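Local coordinates for AclR protein (PDB 2GEY) that probably acts as a hydroxylase in the biosynthesis of an aromatic polyketide antibiotic, on a SnoaL-like alpha+beta barrel scaffold, at residues A57-Q62 with T84-F89; L63-I68 with L77-T82; M90-T95 with V128-L133; V99-V104 with I121-L126. All blocks are in the same frame, centred on the assembly; numbering follows the deposited sequence. Where two conformers were deposited one is given.

Contact 1 (A57-Q62 with T84-F89)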
loop_
_atom_site.group_PDB
_atom_site.type_symbol
_atom_site.label_atom_id
_atom_site.label_comp_id
_atom_site.label_asym_id
_atom_site.label_seq_id
_atom_site.Cartn_x
_atom_site.Cartn_y
_atom_site.Cartn_z
ATOM N N ALA A 57 -20.823 6.307 5.546
ATOM C CA ALA A 57 -20.018 7.527 5.569
ATOM C C ALA A 57 -19.772 8.061 4.156
ATOM O O ALA A 57 -19.751 9.283 3.942
ATOM C CB ALA A 57 -18.700 7.265 6.263
ATOM N N PHE A 58 -19.602 7.130 3.214
ATOM C CA PHE A 58 -19.259 7.422 1.822
ATOM C C PHE A 58 -20.255 6.753 0.858
ATOM O O PHE A 58 -19.890 5.849 0.099
ATOM C CB PHE A 58 -17.832 6.950 1.564
ATOM C CG PHE A 58 -16.844 7.496 2.553
ATOM C CD1 PHE A 58 -16.514 8.842 2.538
ATOM C CD2 PHE A 58 -16.282 6.680 3.531
ATOM C CE1 PHE A 58 -15.621 9.367 3.458
ATOM C CE2 PHE A 58 -15.378 7.201 4.455
ATOM C CZ PHE A 58 -15.057 8.547 4.419
ATOM N N PRO A 59 -21.516 7.219 0.873
ATOM C CA PRO A 59 -22.623 6.536 0.178
ATOM C C PRO A 59 -22.529 6.496 -1.346
ATOM O O PRO A 59 -23.248 5.716 -1.982
ATOM C CB PRO A 59 -23.849 7.337 0.611
ATOM C CG PRO A 59 -23.340 8.667 0.974
ATOM C CD PRO A 59 -21.987 8.427 1.576
ATOM N N ASP A 60 -21.667 7.334 -1.917
ATOM C CA ASP A 60 -21.489 7.412 -3.361
ATOM C C ASP A 60 -20.138 6.857 -3.796
ATOM O O ASP A 60 -19.662 7.146 -4.898
ATOM C CB ASP A 60 -21.636 8.863 -3.823
ATOM C CG ASP A 60 -20.623 9.802 -3.185
ATOM O OD1 ASP A 60 -19.777 9.370 -2.367
ATOM O OD2 ASP A 60 -20.683 11.001 -3.503
ATOM N N LEU A 61 -19.508 6.056 -2.944
ATOM C CA LEU A 61 -18.143 5.633 -3.222
ATOM C C LEU A 61 -18.064 4.849 -4.530
ATOM O O LEU A 61 -19.028 4.179 -4.936
ATOM C CB LEU A 61 -17.548 4.835 -2.061
ATOM C CG LEU A 61 -18.182 3.484 -1.725
ATOM C CD1 LEU A 61 -17.631 2.365 -2.612
ATOM C CD2 LEU A 61 -17.954 3.159 -0.246
ATOM N N GLN A 62 -16.927 4.970 -5.200
ATOM C CA GLN A 62 -16.660 4.236 -6.434
ATOM C C GLN A 62 -15.264 3.650 -6.376
ATOM O O GLN A 62 -14.325 4.321 -5.937
ATOM C CB GLN A 62 -16.792 5.167 -7.651
ATOM C CG GLN A 62 -18.213 5.580 -7.954
ATOM C CD GLN A 62 -19.023 4.438 -8.532
ATOM O OE1 GLN A 62 -18.826 4.053 -9.689
ATOM N NE2 GLN A 62 -19.934 3.881 -7.727
ATOM N N THR A 84 -17.657 11.070 -1.701
ATOM C CA THR A 84 -17.933 12.296 -0.960
ATOM C C THR A 84 -18.162 11.917 0.502
ATOM O O THR A 84 -18.793 10.897 0.794
ATOM C CB THR A 84 -19.185 13.007 -1.505
ATOM O OG1 THR A 84 -19.135 13.021 -2.933
ATOM C CG2 THR A 84 -19.235 14.422 -1.017
ATOM N N HIS A 85 -17.659 12.743 1.415
ATOM C CA HIS A 85 -17.815 12.494 2.843
ATOM C C HIS A 85 -19.170 13.036 3.302
ATOM O O HIS A 85 -19.313 14.233 3.574
ATOM C CB HIS A 85 -16.658 13.125 3.638
ATOM C CG HIS A 85 -16.696 12.819 5.105
ATOM N ND1 HIS A 85 -16.112 13.632 6.053
ATOM C CD2 HIS A 85 -17.263 11.795 5.785
ATOM C CE1 HIS A 85 -16.310 13.115 7.254
ATOM N NE2 HIS A 85 -17.014 12.005 7.119
ATOM N N GLN A 86 -20.154 12.139 3.369
ATOM C CA GLN A 86 -21.545 12.498 3.662
ATOM C C GLN A 86 -22.024 12.034 5.037
ATOM O O GLN A 86 -23.026 12.550 5.539
ATOM C CB GLN A 86 -22.486 11.907 2.603
ATOM C CG GLN A 86 -22.199 12.312 1.161
ATOM C CD GLN A 86 -22.534 13.763 0.837
ATOM O OE1 GLN A 86 -22.331 14.211 -0.293
ATOM N NE2 GLN A 86 -23.049 14.500 1.813
ATOM N N GLY A 87 -21.337 11.068 5.639
ATOM C CA GLY A 87 -21.690 10.583 6.980
ATOM C C GLY A 87 -20.502 10.620 7.921
ATOM O O GLY A 87 -19.359 10.620 7.474
ATOM N N GLU A 88 -20.767 10.663 9.227
ATOM C CA GLU A 88 -19.688 10.709 10.209
ATOM C C GLU A 88 -18.744 9.521 10.014
ATOM O O GLU A 88 -19.177 8.392 9.779
ATOM C CB GLU A 88 -20.226 10.745 11.646
ATOM C CG GLU A 88 -19.168 11.132 12.690
ATOM C CD GLU A 88 -19.701 11.152 14.116
ATOM O OE1 GLU A 88 -18.992 10.667 15.024
ATOM O OE2 GLU A 88 -20.812 11.677 14.340
ATOM N N PHE A 89 -17.444 9.798 10.094
ATOM C CA PHE A 89 -16.425 8.775 9.932
ATOM C C PHE A 89 -15.224 9.083 10.816
ATOM O O PHE A 89 -14.723 10.207 10.815
ATOM C CB PHE A 89 -15.992 8.685 8.468
ATOM C CG PHE A 89 -15.182 7.463 8.157
ATOM C CD1 PHE A 89 -15.764 6.205 8.206
ATOM C CD2 PHE A 89 -13.843 7.562 7.829
ATOM C CE1 PHE A 89 -15.024 5.069 7.927
ATOM C CE2 PHE A 89 -13.091 6.429 7.549
ATOM C CZ PHE A 89 -13.684 5.181 7.595
#
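Asp60 and Thr84 form the charged part of this contact through a two-pronged carboxylate grip. Thr84 N donates to Asp60 OD1 at 2.8 Å, nearly straight at 171°, and Thr84 OG1 donates to Asp60 OD2 at 2.6 Å. Each oxygen uses its syn lone pair, so one threonine occupies the inner side of the carboxylate with its amide and its hydroxyl. Asp60 CG lies between its own backbone N and carbonyl carbon (chi1 60°), and chi2 near 0° then sets the oxygens.

The backbone bonds converge on Ala57 O, at the C-terminal end of helix 44-57. Gln86 N and Gly87 N both donate to it, each at 2.9 Å, the first approaching almost in line with the carbonyl and the second well off that line.

Phe58, His85 and Phe89 form an aromatic cluster. The edge of Phe58 meets the face of Phe89, with CE2 over the centre of the ring, while Phe58 CE1 lies 3.7 Å from His85 CD2. Ala57 CB rests 3.7 Å from Phe89 CD1, and Pro59 CD packs on Gln86 CB.

The contact thus ties the loop after helix 44-57 to the loop after strand 74-84. Thr84 OG1 also bonds Arg98, whose guanidinium forms a weak, long ion pair with Asp60. The two bonds should fix the carboxylate's rotation, and the nearby arginine would be expected to favour its charged form.

Contact 2 (L63-I68 with L77-T82)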
loop_
_atom_site.group_PDB
_atom_site.type_symbol
_atom_site.label_atom_id
_atom_site.label_comp_id
_atom_site.label_asym_id
_atom_site.label_seq_id
_atom_site.Cartn_x
_atom_site.Cartn_y
_atom_site.Cartn_z
ATOM N N LEU A 63 -15.148 2.393 -6.791
ATOM C CA LEU A 63 -13.872 1.694 -6.879
ATOM C C LEU A 63 -13.396 1.712 -8.310
ATOM O O LEU A 63 -14.129 1.287 -9.208
ATOM C CB LEU A 63 -14.015 0.236 -6.453
ATOM C CG LEU A 63 -14.049 -0.067 -4.959
ATOM C CD1 LEU A 63 -15.166 0.667 -4.274
ATOM C CD2 LEU A 63 -14.183 -1.563 -4.763
ATOM N N GLU A 64 -12.174 2.186 -8.521
ATOM C CA GLU A 64 -11.534 2.082 -9.821
ATOM C C GLU A 64 -10.431 1.042 -9.733
ATOM O O GLU A 64 -9.508 1.177 -8.926
ATOM C CB GLU A 64 -10.933 3.408 -10.267
ATOM C CG GLU A 64 -10.309 3.306 -11.655
ATOM C CD GLU A 64 -9.550 4.540 -12.087
ATOM O OE1 GLU A 64 -9.471 5.515 -11.310
ATOM O OE2 GLU A 64 -9.004 4.521 -13.217
ATOM N N VAL A 65 -10.531 0.001 -10.558
ATOM C CA VAL A 65 -9.497 -1.030 -10.593
ATOM C C VAL A 65 -8.339 -0.529 -11.459
ATOM O O VAL A 65 -8.464 -0.365 -12.680
ATOM C CB VAL A 65 -10.052 -2.386 -11.093
ATOM C CG1 VAL A 65 -8.946 -3.432 -11.161
ATOM C CG2 VAL A 65 -11.200 -2.839 -10.187
ATOM N N LYS A 66 -7.221 -0.242 -10.812
ATOM C CA LYS A 66 -6.026 0.228 -11.510
ATOM C C LYS A 66 -5.243 -0.932 -12.105
ATOM O O LYS A 66 -4.591 -0.800 -13.156
ATOM C CB LYS A 66 -5.129 1.011 -10.553
ATOM C CG LYS A 66 -5.794 2.202 -9.862
ATOM C CD LYS A 66 -6.361 3.229 -10.827
ATOM C CE LYS A 66 -5.305 3.926 -11.636
ATOM N NZ LYS A 66 -5.874 5.092 -12.412
ATOM N N SER A 67 -5.259 -2.060 -11.410
ATOM C CA SER A 67 -4.614 -3.264 -11.913
ATOM C C SER A 67 -5.245 -4.497 -11.289
ATOM O O SER A 67 -5.748 -4.456 -10.174
ATOM C CB SER A 67 -3.103 -3.246 -11.630
ATOM O OG SER A 67 -2.811 -3.724 -10.326
ATOM N N ILE A 68 -5.226 -5.588 -12.047
ATOM C CA ILE A 68 -5.713 -6.877 -11.575
ATOM C C ILE A 68 -4.712 -7.945 -12.025
ATOM O O ILE A 68 -4.144 -7.859 -13.117
ATOM C CB ILE A 68 -7.180 -7.152 -12.026
ATOM C CG1 ILE A 68 -7.679 -8.467 -11.440
ATOM C CG2 ILE A 68 -7.336 -7.135 -13.557
ATOM C CD1 ILE A 68 -9.193 -8.606 -11.486
ATOM N N LEU A 77 -6.094 -7.094 -6.630
ATOM C CA LEU A 77 -6.612 -5.908 -7.295
ATOM C C LEU A 77 -6.038 -4.695 -6.602
ATOM O O LEU A 77 -6.133 -4.587 -5.377
ATOM C CB LEU A 77 -8.131 -5.834 -7.203
ATOM C CG LEU A 77 -8.873 -7.001 -7.863
ATOM C CD1 LEU A 77 -9.055 -8.129 -6.866
ATOM C CD2 LEU A 77 -10.209 -6.537 -8.373
ATOM N N ARG A 78 -5.457 -3.799 -7.379
ATOM C CA ARG A 78 -5.035 -2.499 -6.884
ATOM C C ARG A 78 -6.149 -1.522 -7.253
ATOM O O ARG A 78 -6.474 -1.345 -8.433
ATOM C CB ARG A 78 -3.702 -2.083 -7.510
ATOM C CG ARG A 78 -3.197 -0.731 -7.006
ATOM C CD ARG A 78 -1.723 -0.504 -7.316
ATOM N NE ARG A 78 -1.410 -0.736 -8.726
ATOM C CZ ARG A 78 -1.563 0.159 -9.696
ATOM N NH1 ARG A 78 -2.013 1.368 -9.447
ATOM N NH2 ARG A 78 -1.248 -0.163 -10.933
ATOM N N ILE A 79 -6.714 -0.892 -6.230
ATOM C CA ILE A 79 -7.947 -0.134 -6.355
ATOM C C ILE A 79 -7.791 1.268 -5.772
ATOM O O ILE A 79 -7.190 1.438 -4.710
ATOM C CB ILE A 79 -9.087 -0.864 -5.617
ATOM C CG1 ILE A 79 -9.384 -2.202 -6.309
ATOM C CG2 ILE A 79 -10.344 0.007 -5.540
ATOM C CD1 ILE A 79 -10.176 -3.170 -5.477
ATOM N N THR A 80 -8.346 2.254 -6.470
ATOM C CA THR A 80 -8.481 3.606 -5.951
ATOM C C THR A 80 -9.954 3.857 -5.669
ATOM O O THR A 80 -10.809 3.615 -6.527
ATOM C CB THR A 80 -7.944 4.636 -6.952
ATOM O OG1 THR A 80 -6.539 4.409 -7.140
ATOM C CG2 THR A 80 -8.182 6.075 -6.450
ATOM N N VAL A 81 -10.242 4.310 -4.455
ATOM C CA VAL A 81 -11.605 4.639 -4.052
ATOM C C VAL A 81 -11.771 6.149 -4.052
ATOM O O VAL A 81 -10.896 6.872 -3.565
ATOM C CB VAL A 81 -11.937 4.101 -2.647
ATOM C CG1 VAL A 81 -13.393 4.414 -2.287
ATOM C CG2 VAL A 81 -11.676 2.601 -2.576
ATOM N N THR A 82 -12.883 6.617 -4.612
ATOM C CA THR A 82 -13.256 8.030 -4.541
ATOM C C THR A 82 -14.688 8.146 -4.051
ATOM O O THR A 82 -15.520 7.297 -4.351
ATOM C CB THR A 82 -13.100 8.747 -5.889
ATOM O OG1 THR A 82 -13.877 8.090 -6.893
ATOM C CG2 THR A 82 -11.640 8.757 -6.318
#
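Arg78 CG stands anti to the backbone N (chi1 -179°), and the later bend at chi3 (51°) turns NE back over the bulged strand, where one face of the guanidinium covers Lys66 CB and Ser67 N. Arg78 NH1 lies 3.3 Å from Lys66 CB, and Ser67 OG comes within 3.4 Å of Arg78 CB.

Lys66 and Ser67 both face Arg78, the pattern of a classic beta bulge, and the register shifts by one residue between Val65 and Ser67. Arg78 O accepts from both bulge amides: from Lys66 N at 2.7 Å and from Ser67 N at 3.3 Å. Toward the N-terminal end of 63-68, Glu64 and Thr80 form a regular antiparallel hydrogen-bonded pair, with Glu64 N donating to Thr80 O at 2.8 Å and an angle of 173°.

The opposite face of this hairpin is apolar. Leu63 CG meets Ile79 CG2 at 3.8 Å, and Ile68 runs beside Leu77, where Ile68 CD1 is 3.9 Å from Leu77 CD2; helix 3-18 packs on this side through Trp17 and Val14.

On the polar face, Glu106 of the second subunit forms a salt bridge with Arg78 NE through OE1, which also accepts from Ser67 OG, while Trp118 of that subunit makes a cation-pi contact with Arg78. Lys66 NZ reaches Glu64 OE2 at 3.3 Å, from above the carboxylate plane. Each cation is thus paired, which would be expected to offset their repulsion.

Contact 3 (M90-T95 with V128-L133)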
loop_
_atom_site.group_PDB
_atom_site.type_symbol
_atom_site.label_atom_id
_atom_site.label_comp_id
_atom_site.label_asym_id
_atom_site.label_seq_id
_atom_site.Cartn_x
_atom_site.Cartn_y
_atom_site.Cartn_z
ATOM N N MET A 90 -14.777 8.076 11.567
ATOM C CA MET A 90 -13.677 8.211 12.529
ATOM C C MET A 90 -13.854 9.411 13.458
ATOM O O MET A 90 -12.890 10.104 13.781
ATOM C CB MET A 90 -12.337 8.321 11.804
ATOM C CG MET A 90 -12.038 7.172 10.874
ATOM S SD MET A 90 -10.370 7.218 10.198
ATOM C CE MET A 90 -10.208 8.922 9.707
ATOM N N GLY A 91 -15.095 9.653 13.874
ATOM C CA GLY A 91 -15.414 10.754 14.768
ATOM C C GLY A 91 -15.451 12.128 14.121
ATOM O O GLY A 91 -15.637 13.125 14.812
ATOM N N VAL A 92 -15.289 12.192 12.802
ATOM C CA VAL A 92 -15.284 13.466 12.084
ATOM C C VAL A 92 -16.619 13.682 11.380
ATOM O O VAL A 92 -17.056 12.835 10.603
ATOM C CB VAL A 92 -14.148 13.510 11.045
ATOM C CG1 VAL A 92 -14.159 14.835 10.283
ATOM C CG2 VAL A 92 -12.816 13.289 11.728
ATOM N N GLN A 93 -17.261 14.817 11.647
ATOM C CA GLN A 93 -18.545 15.124 11.024
ATOM C C GLN A 93 -18.377 15.337 9.520
ATOM O O GLN A 93 -17.347 15.851 9.077
ATOM C CB GLN A 93 -19.180 16.361 11.660
ATOM C CG GLN A 93 -19.507 16.205 13.144
ATOM C CD GLN A 93 -20.353 14.975 13.435
ATOM O OE1 GLN A 93 -21.382 14.747 12.801
ATOM N NE2 GLN A 93 -19.913 14.173 14.396
ATOM N N PRO A 94 -19.391 14.948 8.730
ATOM C CA PRO A 94 -19.284 15.028 7.277
ATOM C C PRO A 94 -19.126 16.453 6.751
ATOM O O PRO A 94 -19.816 17.366 7.208
ATOM C CB PRO A 94 -20.600 14.416 6.790
ATOM C CG PRO A 94 -21.531 14.541 7.924
ATOM C CD PRO A 94 -20.692 14.400 9.148
ATOM N N THR A 95 -18.208 16.613 5.800
ATOM C CA THR A 95 -17.915 17.902 5.179
ATOM C C THR A 95 -18.641 18.060 3.838
ATOM O O THR A 95 -18.974 19.169 3.429
ATOM C CB THR A 95 -16.397 18.048 4.942
ATOM O OG1 THR A 95 -15.880 16.853 4.343
ATOM C CG2 THR A 95 -15.667 18.272 6.256
ATOM N N VAL A 128 -5.761 12.925 5.794
ATOM C CA VAL A 128 -5.486 14.345 5.587
ATOM C C VAL A 128 -6.798 15.126 5.412
ATOM O O VAL A 128 -6.987 16.170 6.043
ATOM C CB VAL A 128 -4.538 14.566 4.387
ATOM C CG1 VAL A 128 -4.387 16.054 4.073
ATOM C CG2 VAL A 128 -3.182 13.960 4.683
ATOM N N ARG A 129 -7.701 14.613 4.574
ATOM C CA ARG A 129 -8.988 15.271 4.318
ATOM C C ARG A 129 -9.852 15.379 5.566
ATOM O O ARG A 129 -10.588 16.359 5.741
ATOM C CB ARG A 129 -9.768 14.540 3.223
ATOM C CG ARG A 129 -9.236 14.772 1.830
ATOM C CD ARG A 129 -9.516 16.188 1.324
ATOM N NE ARG A 129 -8.314 16.722 0.688
ATOM C CZ ARG A 129 -7.492 17.641 1.199
ATOM N NH1 ARG A 129 -7.724 18.223 2.375
ATOM N NH2 ARG A 129 -6.421 17.999 0.501
ATOM N N LEU A 130 -9.755 14.380 6.436
ATOM C CA LEU A 130 -10.497 14.385 7.687
ATOM C C LEU A 130 -9.788 15.132 8.813
ATOM O O LEU A 130 -10.310 15.194 9.927
ATOM C CB LEU A 130 -10.787 12.953 8.128
ATOM C CG LEU A 130 -11.701 12.181 7.177
ATOM C CD1 LEU A 130 -11.944 10.813 7.718
ATOM C CD2 LEU A 130 -13.013 12.893 6.954
ATOM N N GLY A 131 -8.606 15.682 8.530
ATOM C CA GLY A 131 -7.874 16.497 9.492
ATOM C C GLY A 131 -7.110 15.716 10.546
ATOM O O GLY A 131 -6.679 16.292 11.556
ATOM N N LYS A 132 -6.935 14.416 10.325
ATOM C CA LYS A 132 -6.209 13.562 11.265
ATOM C C LYS A 132 -4.706 13.691 11.064
ATOM O O LYS A 132 -3.928 13.426 11.982
ATOM C CB LYS A 132 -6.609 12.099 11.087
ATOM C CG LYS A 132 -8.084 11.808 11.310
ATOM C CD LYS A 132 -8.490 12.056 12.753
ATOM C CE LYS A 132 -9.794 11.351 13.092
ATOM N NZ LYS A 132 -9.632 9.870 13.045
ATOM N N LEU A 133 -4.311 14.051 9.844
ATOM C CA LEU A 133 -2.922 14.357 9.521
ATOM C C LEU A 133 -2.841 15.745 8.902
ATOM O O LEU A 133 -3.783 16.190 8.251
ATOM C CB LEU A 133 -2.361 13.339 8.531
ATOM C CG LEU A 133 -2.314 11.891 9.010
ATOM C CD1 LEU A 133 -1.911 10.983 7.868
ATOM C CD2 LEU A 133 -1.360 11.739 10.186
#
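Lys132 NZ donates to Met90 O at 3.3 Å, a weak bond and the one hydrogen bond joining the two segments. The lysine chain is bent at chi2 and chi4, and the last torsion (chi4 66°) places NZ beside the methionine, 3.4 Å from Met90 CB. Lys132 CE lies close by, 3.4 Å from Met90 O.

Van der Waals contacts make up the remainder. Val92 CG2 touches Leu130 O at 3.6 Å and Lys132 CE at 3.8 Å, its side chain sliding past the lysine in the opposite direction. The other branch, Val92 CG1, lies 4.0 Å from Leu130 CD2. Met90 crosses Leu130 at about a right angle, and its bend at chi3 (-46°) carries CE to Leu130 CD1; the modelled separation is unusually short for two carbons and its exact value is doubtful.

Gly131 ends helix 124-129 in a Schellman motif with positive phi, and the chain then turns so that Lys132 faces the loop between strands 74-84 and 98-110. Leu130 is also covered by His85 and Phe89, while Lys132 packs on Leu133 of the second subunit.

With a single weak polar bond, the loop and the helix end are joined chiefly by dispersion contacts; the ammonium end of the lysine, and not just its methylenes, lies against Met90.

Contact 4 (V99-V104 with I121-L126)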
loop_
_atom_site.group_PDB
_atom_site.type_symbol
_atom_site.label_atom_id
_atom_site.label_comp_id
_atom_site.label_asym_id
_atom_site.label_seq_id
_atom_site.Cartn_x
_atom_site.Cartn_y
_atom_site.Cartn_z
ATOM N N VAL A 99 -13.158 12.814 -1.346
ATOM C CA VAL A 99 -12.059 12.122 -0.706
ATOM C C VAL A 99 -11.619 10.966 -1.587
ATOM O O VAL A 99 -12.342 10.572 -2.509
ATOM C CB VAL A 99 -12.441 11.590 0.696
ATOM C CG1 VAL A 99 -12.888 12.740 1.611
ATOM C CG2 VAL A 99 -13.527 10.507 0.613
ATOM N N SER A 100 -10.439 10.439 -1.285
ATOM C CA SER A 100 -9.893 9.280 -1.976
ATOM C C SER A 100 -8.998 8.457 -1.054
ATOM O O SER A 100 -8.443 8.964 -0.062
ATOM C CB SER A 100 -9.104 9.711 -3.218
ATOM O OG SER A 100 -7.946 10.453 -2.845
ATOM N N TRP A 101 -8.862 7.180 -1.384
ATOM C CA TRP A 101 -7.846 6.349 -0.782
ATOM C C TRP A 101 -7.497 5.204 -1.725
ATOM O O TRP A 101 -8.059 5.098 -2.818
ATOM C CB TRP A 101 -8.248 5.879 0.631
ATOM C CG TRP A 101 -9.418 4.971 0.734
ATOM C CD1 TRP A 101 -9.394 3.612 0.786
ATOM C CD2 TRP A 101 -10.792 5.353 0.859
ATOM N NE1 TRP A 101 -10.664 3.118 0.915
ATOM C CE2 TRP A 101 -11.544 4.166 0.969
ATOM C CE3 TRP A 101 -11.458 6.584 0.893
ATOM C CZ2 TRP A 101 -12.934 4.172 1.107
ATOM C CZ3 TRP A 101 -12.830 6.591 1.019
ATOM C CH2 TRP A 101 -13.557 5.389 1.125
ATOM N N HIS A 102 -6.528 4.397 -1.325
ATOM C CA HIS A 102 -5.949 3.395 -2.212
ATOM C C HIS A 102 -5.784 2.121 -1.437
ATOM O O HIS A 102 -5.490 2.146 -0.244
ATOM C CB HIS A 102 -4.597 3.878 -2.738
ATOM C CG HIS A 102 -4.649 5.255 -3.321
ATOM N ND1 HIS A 102 -4.989 5.494 -4.634
ATOM C CD2 HIS A 102 -4.458 6.469 -2.753
ATOM C CE1 HIS A 102 -4.988 6.796 -4.854
ATOM N NE2 HIS A 102 -4.662 7.411 -3.731
ATOM N N LEU A 103 -5.986 0.992 -2.099
ATOM C CA LEU A 103 -5.826 -0.290 -1.432
ATOM C C LEU A 103 -5.463 -1.382 -2.419
ATOM O O LEU A 103 -5.662 -1.226 -3.618
ATOM C CB LEU A 103 -7.115 -0.650 -0.692
ATOM C CG LEU A 103 -8.384 -0.679 -1.555
ATOM C CD1 LEU A 103 -8.700 -2.083 -1.996
ATOM C CD2 LEU A 103 -9.566 -0.080 -0.817
ATOM N N VAL A 104 -4.931 -2.473 -1.888
ATOM C CA VAL A 104 -4.769 -3.698 -2.637
ATOM C C VAL A 104 -5.548 -4.763 -1.878
ATOM O O VAL A 104 -5.400 -4.914 -0.660
ATOM C CB VAL A 104 -3.291 -4.115 -2.814
ATOM C CG1 VAL A 104 -3.199 -5.508 -3.463
ATOM C CG2 VAL A 104 -2.554 -3.089 -3.648
ATOM N N ILE A 121 -4.367 -1.279 3.021
ATOM C CA ILE A 121 -5.124 -0.075 2.771
ATOM C C ILE A 121 -4.320 1.158 3.163
ATOM O O ILE A 121 -3.881 1.284 4.307
ATOM C CB ILE A 121 -6.457 -0.077 3.535
ATOM C CG1 ILE A 121 -7.256 -1.345 3.211
ATOM C CG2 ILE A 121 -7.262 1.186 3.192
ATOM C CD1 ILE A 121 -8.463 -1.540 4.061
ATOM N N ASN A 122 -4.121 2.040 2.186
ATOM C CA ASN A 122 -3.506 3.334 2.400
ATOM C C ASN A 122 -4.579 4.400 2.519
ATOM O O ASN A 122 -5.087 4.890 1.501
ATOM C CB ASN A 122 -2.567 3.699 1.247
ATOM C CG ASN A 122 -2.037 5.111 1.364
ATOM O OD1 ASN A 122 -1.969 5.652 2.460
ATOM N ND2 ASN A 122 -1.678 5.722 0.238
ATOM N N MET A 123 -4.881 4.767 3.764
ATOM C CA MET A 123 -5.872 5.802 4.048
ATOM C C MET A 123 -5.235 7.184 4.216
ATOM O O MET A 123 -5.913 8.159 4.534
ATOM C CB MET A 123 -6.650 5.454 5.311
ATOM C CG MET A 123 -7.417 4.147 5.232
ATOM S SD MET A 123 -9.120 4.353 5.746
ATOM C CE MET A 123 -9.814 4.764 4.156
ATOM N N ARG A 124 -3.930 7.289 3.976
ATOM C CA ARG A 124 -3.253 8.573 4.176
ATOM C C ARG A 124 -4.016 9.786 3.593
ATOM O O ARG A 124 -4.267 10.747 4.319
ATOM C CB ARG A 124 -1.810 8.514 3.654
ATOM C CG ARG A 124 -0.938 9.690 4.093
ATOM C CD ARG A 124 0.192 9.946 3.102
ATOM N NE ARG A 124 -0.327 10.447 1.829
ATOM C CZ ARG A 124 -0.699 11.702 1.606
ATOM N NH1 ARG A 124 -1.188 12.044 0.423
ATOM N NH2 ARG A 124 -0.569 12.635 2.546
ATOM N N PRO A 125 -4.420 9.738 2.304
ATOM C CA PRO A 125 -5.084 10.907 1.715
ATOM C C PRO A 125 -6.416 11.234 2.392
ATOM O O PRO A 125 -6.778 12.407 2.524
ATOM C CB PRO A 125 -5.329 10.497 0.252
ATOM C CG PRO A 125 -4.554 9.272 0.029
ATOM C CD PRO A 125 -4.325 8.621 1.344
ATOM N N LEU A 126 -7.134 10.199 2.817
ATOM C CA LEU A 126 -8.386 10.391 3.537
ATOM C C LEU A 126 -8.133 10.981 4.916
ATOM O O LEU A 126 -8.863 11.872 5.364
ATOM C CB LEU A 126 -9.140 9.064 3.666
ATOM C CG LEU A 126 -10.473 9.100 4.421
ATOM C CD1 LEU A 126 -11.451 10.061 3.757
ATOM C CD2 LEU A 126 -11.070 7.704 4.497
#
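Trp101 CB lies 3.4 Å from Asn122 O. The first torsion (chi1 65°) sets CG between the backbone N and the carbonyl carbon, where it lies 3.5 Å from Met123 CE in the conformer described. That methyl sits over the five-membered ring, 3.4 Å from its centroid and only 8° off the normal: a CH-pi contact, with the sulfur further off in a Met-aromatic relation. CD1, NE1, CD2 and CE2 all lie under the same methyl, and CD1 also touches Ile121 CG2. On the six-membered ring CE3 meets Leu126 CD2 at 3.8 Å, CZ3 nears the same methyl, and CH2 at the far end meets the Phe58 ring.

The backbones pair at His102 and Asn122, antiparallel and hydrogen-bonded, with Asn122 N donating to His102 O at 2.8 Å and His102 N to Asn122 O at 3.2 Å. Asn122 OD1 accepts from Arg124 N at 3.0 Å, an Asx turn where the strand gives way to helix 124-129. Within that helix, Leu126 CD1 meets Val99 CB at 3.6 Å.

Asn122 ND2 bonds Glu38 of the second subunit. A tetraethylene glycol beside Met123 is probably from the crystallisation liquor, though it may mark a pocket. Strand 98-110 lies between strand 74-84, through backbone bonds of Trp101 with Val81 and Leu103 with Ile79, and strand 113-122, through the His102-Asn122 pair, with helix 124-129 folded back along its beginning.

Leaving helix 44-57, the chain enters 57-62, the first half of contact 1, then runs up strand 62-71 and back down strand 74-84. Contact 2 zips this hairpin within the loop that contact 1 closes at 84-89. The chain passes straight into 90-95, which waits for its partner until 128-133; contact 4, between 99-104 and 121-126, falls inside that larger loop of contact 3. Contact 1 thus precedes contacts 3 and 4 in series. Contacts 2 and 4 share the sheet through neighbouring strands 74-84 and 98-110, whereas contact 1 joins two loops and contact 3 ties the second of them to the end of helix 124-129, which contact 4 also uses. Contacts 2, 3 and 4 also reach the second subunit.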